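Local coordinates for mandelate racemase/muconate lactonizing enzyme, C-terminal domain protein (Paracoccus denitrificans, PDB 4DWD) that binds magnesium and probably acts as a hydro-lyase of the mandelate racemase/muconate lactonizing branch of the enolase superfamily, at residues I261-K274 with L287-T300. Residues are numbered along the deposited sequence; the frame is centred on the assembly and turned at random. Where two conformers were deposited one is given.
Sequences ILSGVRMVQPDIVK and LAHAHGVEFVPHQT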
ATOM      1  N   ILE B 261       9.796 -13.262   3.689  1.00  8.46           N
ATOM      2  CA  ILE B 261       8.559 -13.290   4.461  1.00  8.54           C
ATOM      3  C   ILE B 261       7.680 -12.090   4.071  1.00  8.43           C
ATOM      4  O   ILE B 261       6.474 -12.242   3.830  1.00  8.28           O
ATOM      5  CB  ILE B 261       8.881 -13.298   5.963  1.00  9.27           C
ATOM      6  CG1 ILE B 261       9.491 -14.655   6.334  1.00  9.03           C
ATOM      7  CG2 ILE B 261       7.636 -13.001   6.785  1.00  9.18           C
ATOM      8  CD1 ILE B 261      10.039 -14.683   7.753  1.00  9.98           C
ATOM      9  N   LEU B 262       8.271 -10.896   3.989  1.00  8.58           N
ATOM     10  CA  LEU B 262       7.461  -9.726   3.665  1.00  8.71           C
ATOM     11  C   LEU B 262       6.853  -9.810   2.258  1.00  8.69           C
ATOM     12  O   LEU B 262       5.777  -9.259   2.014  1.00 10.24           O
ATOM     13  CB  LEU B 262       8.241  -8.420   3.884  1.00  9.78           C
ATOM     14  CG  LEU B 262       8.627  -8.031   5.324  1.00 12.72           C
ATOM     15  CD1 LEU B 262       9.244  -6.633   5.318  1.00 13.81           C
ATOM     16  CD2 LEU B 262       7.505  -8.139   6.348  1.00 18.03           C
ATOM     17  N   SER B 263       7.516 -10.540   1.359  1.00  8.28           N
ATOM     18  CA  SER B 263       6.994 -10.698   0.010  1.00  8.96           C
ATOM     19  C   SER B 263       5.716 -11.518  -0.032  1.00  9.32           C
ATOM     20  O   SER B 263       4.965 -11.443  -1.009  1.00 10.21           O
ATOM     21  CB  SER B 263       8.037 -11.344  -0.913  1.00  9.83           C
ATOM     22  OG  SER B 263       8.068 -12.760  -0.772  1.00 10.46           O
ATOM     23  N   GLY B 264       5.475 -12.322   1.004  1.00  8.36           N
ATOM     24  CA  GLY B 264       4.244 -13.118   1.056  1.00  9.40           C
ATOM     25  C   GLY B 264       4.420 -14.597   1.322  1.00  8.39           C
ATOM     26  O   GLY B 264       3.444 -15.308   1.457  1.00  8.72           O
ATOM     27  N   VAL B 265       5.660 -15.062   1.410  1.00  7.98           N
ATOM     28  CA  VAL B 265       5.942 -16.485   1.660  1.00  8.55           C
ATOM     29  C   VAL B 265       5.634 -16.851   3.128  1.00  9.02           C
ATOM     30  O   VAL B 265       6.054 -16.143   4.063  1.00  9.27           O
ATOM     31  CB  VAL B 265       7.391 -16.830   1.252  1.00  8.72           C
ATOM     32  CG1 VAL B 265       7.737 -18.256   1.652  1.00  8.82           C
ATOM     33  CG2 VAL B 265       7.567 -16.610  -0.257  1.00  9.47           C
ATOM     34  N   ARG B 266       4.904 -17.958   3.332  1.00  8.62           N
ATOM     35  CA  ARG B 266       4.454 -18.330   4.671  0.70  9.24           C
ATOM     36  C   ARG B 266       5.045 -19.656   5.154  1.00  8.59           C
ATOM     37  O   ARG B 266       4.641 -20.174   6.176  1.00  9.43           O
ATOM     38  CB  ARG B 266       2.917 -18.359   4.732  0.70 10.60           C
ATOM     39  CG  ARG B 266       2.269 -17.022   4.381  0.70 10.71           C
ATOM     40  CD  ARG B 266       2.607 -15.973   5.416  0.70 12.12           C
ATOM     41  NE  ARG B 266       2.192 -14.630   5.003  0.70 10.32           N
ATOM     42  CZ  ARG B 266       3.012 -13.640   4.660  0.70  8.71           C
ATOM     43  NH1 ARG B 266       4.341 -13.813   4.688  0.70  8.59           N
ATOM     44  NH2 ARG B 266       2.493 -12.474   4.308  0.70  8.07           N
HETATM   45  N   MSE B 267       6.018 -20.184   4.415  1.00  8.28           N
HETATM   46  CA  MSE B 267       6.771 -21.380   4.841  1.00  8.29           C
HETATM   47  C   MSE B 267       8.176 -21.183   4.350  1.00  9.00           C
HETATM   48  O   MSE B 267       8.406 -21.096   3.126  1.00  8.80           O
HETATM   49  CB  MSE B 267       6.128 -22.648   4.246  1.00  9.00           C
HETATM   50  CG  MSE B 267       6.902 -23.919   4.596  1.00  9.79           C
HETATM   51 SE   MSE B 267       5.934 -25.518   3.956  1.00 12.04          SE
HETATM   52  CE  MSE B 267       7.479 -26.637   3.538  1.00 11.84           C
ATOM     53  N   VAL B 268       9.135 -21.104   5.279  1.00  8.72           N
ATOM     54  CA  VAL B 268      10.518 -20.791   4.912  1.00  9.03           C
ATOM     55  C   VAL B 268      11.451 -21.954   5.255  1.00  9.45           C
ATOM     56  O   VAL B 268      11.249 -22.656   6.260  1.00  9.56           O
ATOM     57  CB  VAL B 268      11.034 -19.459   5.533  1.00  9.28           C
ATOM     58  CG1 VAL B 268      10.185 -18.285   5.040  1.00  9.70           C
ATOM     59  CG2 VAL B 268      11.083 -19.537   7.066  1.00  9.72           C
ATOM     60  N   GLN B 269      12.472 -22.127   4.412  1.00  8.82           N
ATOM     61  CA  GLN B 269      13.315 -23.328   4.409  1.00  9.35           C
ATOM     62  C   GLN B 269      14.813 -23.032   4.259  1.00  9.69           C
ATOM     63  O   GLN B 269      15.477 -23.652   3.434  1.00 10.26           O
ATOM     64  CB  GLN B 269      12.871 -24.236   3.270  1.00 10.11           C
ATOM     65  CG  GLN B 269      11.371 -24.461   3.238  1.00  9.88           C
ATOM     66  CD  GLN B 269      11.006 -25.415   2.142  1.00 10.22           C
ATOM     67  OE1 GLN B 269      10.812 -25.002   0.993  1.00 11.78           O
ATOM     68  NE2 GLN B 269      10.920 -26.697   2.478  1.00 11.33           N
ATOM     69  N   PRO B 270      15.360 -22.110   5.089  1.00  9.28           N
ATOM     70  CA  PRO B 270      16.812 -21.954   5.015  1.00  9.07           C
ATOM     71  C   PRO B 270      17.521 -23.260   5.450  1.00  9.26           C
ATOM     72  O   PRO B 270      16.912 -24.126   6.099  1.00  9.75           O
ATOM     73  CB  PRO B 270      17.081 -20.818   6.007  1.00  9.47           C
ATOM     74  CG  PRO B 270      16.001 -20.974   7.041  1.00  9.16           C
ATOM     75  CD  PRO B 270      14.784 -21.415   6.255  1.00  9.37           C
ATOM     76  N   ASP B 271      18.797 -23.384   5.088  1.00  8.98           N
ATOM     77  CA  ASP B 271      19.562 -24.634   5.266  1.00  9.22           C
ATOM     78  C   ASP B 271      20.742 -24.349   6.177  1.00  9.24           C
ATOM     79  O   ASP B 271      21.573 -23.466   5.888  1.00  9.22           O
ATOM     80  CB  ASP B 271      20.032 -25.146   3.884  1.00  9.84           C
ATOM     81  CG  ASP B 271      20.745 -26.474   3.936  1.00  9.49           C
ATOM     82  OD1 ASP B 271      21.492 -26.742   4.893  1.00  9.53           O
ATOM     83  OD2 ASP B 271      20.580 -27.250   2.965  1.00 10.82           O
ATOM     84  N   ILE B 272      20.836 -25.135   7.247  1.00  8.60           N
ATOM     85  CA  ILE B 272      21.847 -24.965   8.288  1.00  8.82           C
ATOM     86  C   ILE B 272      23.313 -25.047   7.826  1.00  9.43           C
ATOM     87  O   ILE B 272      24.203 -24.519   8.514  1.00  9.00           O
ATOM     88  CB  ILE B 272      21.553 -25.982   9.437  1.00  9.47           C
ATOM     89  CG1 ILE B 272      22.185 -25.584  10.774  1.00  9.74           C
ATOM     90  CG2 ILE B 272      21.893 -27.424   9.041  1.00 10.56           C
ATOM     91  CD1 ILE B 272      21.404 -26.177  11.926  1.00 10.69           C
ATOM     92  N   VAL B 273      23.572 -25.716   6.694  1.00  9.28           N
ATOM     93  CA  VAL B 273      24.933 -25.779   6.154  1.00  8.86           C
ATOM     94  C   VAL B 273      25.155 -24.799   5.011  1.00  8.66           C
ATOM     95  O   VAL B 273      26.284 -24.677   4.498  1.00  9.05           O
ATOM     96  CB  VAL B 273      25.373 -27.208   5.736  1.00  9.07           C
ATOM     97  CG1 VAL B 273      25.328 -28.148   6.921  1.00 10.56           C
ATOM     98  CG2 VAL B 273      24.560 -27.767   4.577  1.00  9.71           C
ATOM     99  N   LYS B 274      24.093 -24.088   4.626  1.00  8.60           N
ATOM    100  CA  LYS B 274      24.223 -23.010   3.636  1.00  9.64           C
ATOM    101  C   LYS B 274      24.408 -21.637   4.271  1.00  9.76           C
ATOM    102  O   LYS B 274      24.986 -20.737   3.657  1.00  9.86           O
ATOM    103  CB  LYS B 274      23.008 -22.959   2.697  1.00  9.83           C
ATOM    104  CG  LYS B 274      22.896 -24.196   1.818  1.00  9.51           C
ATOM    105  CD  LYS B 274      21.705 -24.048   0.879  1.00 11.28           C
ATOM    106  CE  LYS B 274      21.485 -25.286   0.020  1.00 12.73           C
ATOM    107  NZ  LYS B 274      22.553 -25.435  -1.016  1.00 11.15           N
ATOM    108  N   LEU B 287      12.661 -15.411  13.909  1.00  9.62           N
ATOM    109  CA  LEU B 287      12.062 -14.506  12.929  1.00  9.47           C
ATOM    110  C   LEU B 287      10.768 -15.112  12.381  1.00  9.37           C
ATOM    111  O   LEU B 287       9.767 -14.403  12.226  1.00  9.29           O
ATOM    112  CB  LEU B 287      13.050 -14.220  11.793  1.00  9.30           C
ATOM    113  CG  LEU B 287      12.540 -13.314  10.664  1.00  8.90           C
ATOM    114  CD1 LEU B 287      12.335 -11.881  11.161  1.00  9.81           C
ATOM    115  CD2 LEU B 287      13.519 -13.341   9.496  1.00 10.34           C
ATOM    116  N   ALA B 288      10.796 -16.411  12.058  1.00  9.22           N
ATOM    117  CA  ALA B 288       9.590 -17.079  11.557  1.00  9.95           C
ATOM    118  C   ALA B 288       8.467 -17.020  12.585  1.00  9.89           C
ATOM    119  O   ALA B 288       7.304 -16.762  12.226  1.00 10.76           O
ATOM    120  CB  ALA B 288       9.889 -18.527  11.186  1.00 10.56           C
ATOM    121  N   HIS B 289       8.802 -17.248  13.854  1.00  9.76           N
ATOM    122  CA  HIS B 289       7.798 -17.196  14.939  1.00 10.31           C
ATOM    123  C   HIS B 289       7.234 -15.804  15.112  1.00  9.84           C
ATOM    124  O   HIS B 289       6.045 -15.633  15.367  1.00  9.61           O
ATOM    125  CB  HIS B 289       8.396 -17.716  16.247  1.00 11.76           C
ATOM    126  CG  HIS B 289       7.378 -17.934  17.340  1.00 15.90           C
ATOM    127  ND1 HIS B 289       6.278 -18.678  17.158  1.00 20.42           N
ATOM    128  CD2 HIS B 289       7.336 -17.481  18.660  1.00 22.53           C
ATOM    129  CE1 HIS B 289       5.553 -18.698  18.301  1.00 22.28           C
ATOM    130  NE2 HIS B 289       6.202 -17.964  19.218  1.00 22.48           N
ATOM    131  N   ALA B 290       8.077 -14.792  14.956  1.00  9.34           N
ATOM    132  CA  ALA B 290       7.632 -13.401  15.049  1.00  8.84           C
ATOM    133  C   ALA B 290       6.586 -13.071  13.990  1.00  8.95           C
ATOM    134  O   ALA B 290       5.702 -12.268  14.242  1.00  8.78           O
ATOM    135  CB  ALA B 290       8.820 -12.450  14.911  1.00  8.95           C
ATOM    136  N   HIS B 291       6.710 -13.691  12.813  1.00  9.22           N
ATOM    137  CA  HIS B 291       5.852 -13.381  11.653  1.00  9.20           C
ATOM    138  C   HIS B 291       4.765 -14.386  11.346  1.00  9.81           C
ATOM    139  O   HIS B 291       3.988 -14.194  10.402  1.00 10.96           O
ATOM    140  CB  HIS B 291       6.715 -13.168  10.405  1.00  9.50           C
ATOM    141  CG  HIS B 291       7.453 -11.853  10.388  1.00  9.34           C
ATOM    142  ND1 HIS B 291       6.903 -10.716   9.892  1.00 11.13           N
ATOM    143  CD2 HIS B 291       8.738 -11.519  10.818  1.00  8.70           C
ATOM    144  CE1 HIS B 291       7.794  -9.710  10.001  1.00 10.04           C
ATOM    145  NE2 HIS B 291       8.910 -10.194  10.581  1.00  8.57           N
ATOM    146  N   GLY B 292       4.685 -15.463  12.130  1.00  9.84           N
ATOM    147  CA  GLY B 292       3.641 -16.472  11.920  1.00 11.63           C
ATOM    148  C   GLY B 292       3.841 -17.289  10.656  1.00 11.22           C
ATOM    149  O   GLY B 292       2.884 -17.602   9.965  1.00 13.58           O
ATOM    150  N   VAL B 293       5.085 -17.620  10.344  1.00 10.38           N
ATOM    151  CA  VAL B 293       5.367 -18.436   9.178  1.00 10.37           C
ATOM    152  C   VAL B 293       5.937 -19.778   9.621  1.00 10.35           C
ATOM    153  O   VAL B 293       6.615 -19.869  10.661  1.00 11.38           O
ATOM    154  CB  VAL B 293       6.288 -17.733   8.145  1.00 12.63           C
ATOM    155  CG1 VAL B 293       5.817 -16.323   7.807  1.00 12.83           C
ATOM    156  CG2 VAL B 293       7.716 -17.717   8.580  1.00 12.81           C
ATOM    157  N   GLU B 294       5.663 -20.805   8.827  1.00  9.52           N
ATOM    158  CA  GLU B 294       6.204 -22.143   9.079  1.00 10.44           C
ATOM    159  C   GLU B 294       7.712 -22.184   8.860  1.00 10.05           C
ATOM    160  O   GLU B 294       8.243 -21.495   7.996  1.00 10.16           O
ATOM    161  CB  GLU B 294       5.545 -23.178   8.164  1.00 11.51           C
ATOM    162  CG  GLU B 294       4.081 -23.484   8.462  1.00 12.86           C
ATOM    163  CD  GLU B 294       3.529 -24.483   7.464  1.00 14.19           C
ATOM    164  OE1 GLU B 294       3.791 -25.701   7.619  1.00 14.58           O
ATOM    165  OE2 GLU B 294       2.850 -24.057   6.511  1.00 15.27           O
ATOM    166  N   PHE B 295       8.390 -23.006   9.650  1.00 10.91           N
ATOM    167  CA  PHE B 295       9.849 -23.151   9.589  1.00 10.66           C
ATOM    168  C   PHE B 295      10.202 -24.609   9.285  1.00 11.53           C
ATOM    169  O   PHE B 295      10.025 -25.489  10.135  1.00 12.90           O
ATOM    170  CB  PHE B 295      10.459 -22.687  10.912  1.00 11.79           C
ATOM    171  CG  PHE B 295      11.946 -22.585  10.890  1.00 11.00           C
ATOM    172  CD1 PHE B 295      12.576 -21.534  10.214  1.00 12.23           C
ATOM    173  CD2 PHE B 295      12.724 -23.526  11.557  1.00 11.83           C
ATOM    174  CE1 PHE B 295      13.952 -21.433  10.204  1.00 12.47           C
ATOM    175  CE2 PHE B 295      14.112 -23.423  11.558  1.00 12.34           C
ATOM    176  CZ  PHE B 295      14.721 -22.372  10.874  1.00 11.89           C
ATOM    177  N   VAL B 296      10.635 -24.873   8.053  1.00 10.81           N
ATOM    178  CA  VAL B 296      10.803 -26.240   7.545  1.00 10.87           C
ATOM    179  C   VAL B 296      12.144 -26.293   6.786  1.00 11.37           C
ATOM    180  O   VAL B 296      12.181 -26.163   5.571  1.00 11.29           O
ATOM    181  CB  VAL B 296       9.628 -26.670   6.626  1.00 11.29           C
ATOM    182  CG1 VAL B 296       9.780 -28.128   6.186  1.00 11.80           C
ATOM    183  CG2 VAL B 296       8.275 -26.455   7.316  1.00 12.63           C
ATOM    184  N   PRO B 297      13.250 -26.445   7.514  1.00 11.21           N
ATOM    185  CA  PRO B 297      14.574 -26.305   6.893  1.00 11.28           C
ATOM    186  C   PRO B 297      14.820 -27.242   5.719  1.00 11.90           C
ATOM    187  O   PRO B 297      14.418 -28.415   5.747  1.00 12.57           O
ATOM    188  CB  PRO B 297      15.525 -26.664   8.028  1.00 11.55           C
ATOM    189  CG  PRO B 297      14.786 -26.248   9.261  1.00 12.11           C
ATOM    190  CD  PRO B 297      13.345 -26.609   8.976  1.00 12.19           C
ATOM    191  N   HIS B 298      15.516 -26.722   4.709  1.00 11.56           N
ATOM    192  CA  HIS B 298      16.102 -27.547   3.661  1.00 12.04           C
ATOM    193  C   HIS B 298      17.328 -28.226   4.228  1.00 11.75           C
ATOM    194  O   HIS B 298      18.149 -27.591   4.913  1.00 10.83           O
ATOM    195  CB  HIS B 298      16.467 -26.631   2.505  1.00 11.77           C
ATOM    196  CG  HIS B 298      17.214 -27.300   1.380  1.00 12.38           C
ATOM    197  ND1 HIS B 298      18.551 -27.469   1.387  1.00 12.27           N
ATOM    198  CD2 HIS B 298      16.762 -27.802   0.172  1.00 14.57           C
ATOM    199  CE1 HIS B 298      18.934 -28.066   0.242  1.00 13.01           C
ATOM    200  NE2 HIS B 298      17.841 -28.270  -0.502  1.00 13.50           N
ATOM    201  N   GLN B 299      17.474 -29.527   3.985  1.00 11.80           N
ATOM    202  CA  GLN B 299      18.698 -30.211   4.419  1.00 11.47           C
ATOM    203  C   GLN B 299      18.841 -31.514   3.649  1.00 12.38           C
ATOM    204  O   GLN B 299      17.949 -32.354   3.678  1.00 12.34           O
ATOM    205  CB  GLN B 299      18.661 -30.445   5.933  1.00 11.56           C
ATOM    206  CG  GLN B 299      20.027 -30.399   6.603  1.00 12.99           C
ATOM    207  CD  GLN B 299      20.962 -31.483   6.113  1.00 13.66           C
ATOM    208  OE1 GLN B 299      22.010 -31.202   5.510  1.00 12.20           O
ATOM    209  NE2 GLN B 299      20.578 -32.733   6.337  1.00 14.57           N
ATOM    210  N   THR B 300      19.954 -31.669   2.938  1.00 12.62           N
ATOM    211  CA  THR B 300      20.129 -32.802   2.025  1.00 12.91           C
ATOM    212  C   THR B 300      21.330 -33.674   2.347  1.00 13.16           C
ATOM    213  O   THR B 300      21.570 -34.641   1.639  1.00 14.75           O
ATOM    214  CB  THR B 300      20.243 -32.328   0.562  1.00 13.37           C
ATOM    215  OG1 THR B 300      21.355 -31.428   0.436  1.00 14.47           O
ATOM    216  CG2 THR B 300      18.940 -31.624   0.130  1.00 14.03           C
TER
HETATM  217  O   HOH W   1       1.906 -21.564   6.505  1.00 14.35           O
HETATM  218  O   HOH W   2      21.924 -29.554   3.139  1.00 12.09           O
HETATM  219  O   HOH W   3      18.895 -27.313   7.613  1.00 11.79           O
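Parallel pairing of strands 267-268 and 294-295, the two strands of a beta-alpha-beta unit connected by helix 277-291, brings M267 beside E294 and V268 beside F295. Three backbone bonds tie the strands: E294 N to R266 O, V268 N to E294 O and V296 N to V268 O, the last 2.9 Å and almost straight. M267 and E294 lie on one face, CG of M267 against CB of E294, and past the strand the selenomethionine CE packs 3.8 Å from V296 CB. On the helix-facing side, V268 CG2 touches both V293 CG2 and F295 CD1, and I261 CD1 reaches V293 CG2 at 3.9 Å. D271 CG stands anti to the backbone N (chi1 -176°), which carries the carboxylate to H298. H298 ND1 donates to the anti side of D271 OD2 at 2.6 Å, in the ring plane, while D271 OD1 accepts from V273 N in an Asx turn. These bonds, with a water on OD2, fix the carboxylate's rotation. D271 probably orients the imidazole, close to E249, a calcium ligand in this protein, though without an ion in this chain. A His-Asp pair beyond the C-terminal ends of neighbouring strands is familiar from the mandelate racemase-type TIM barrel.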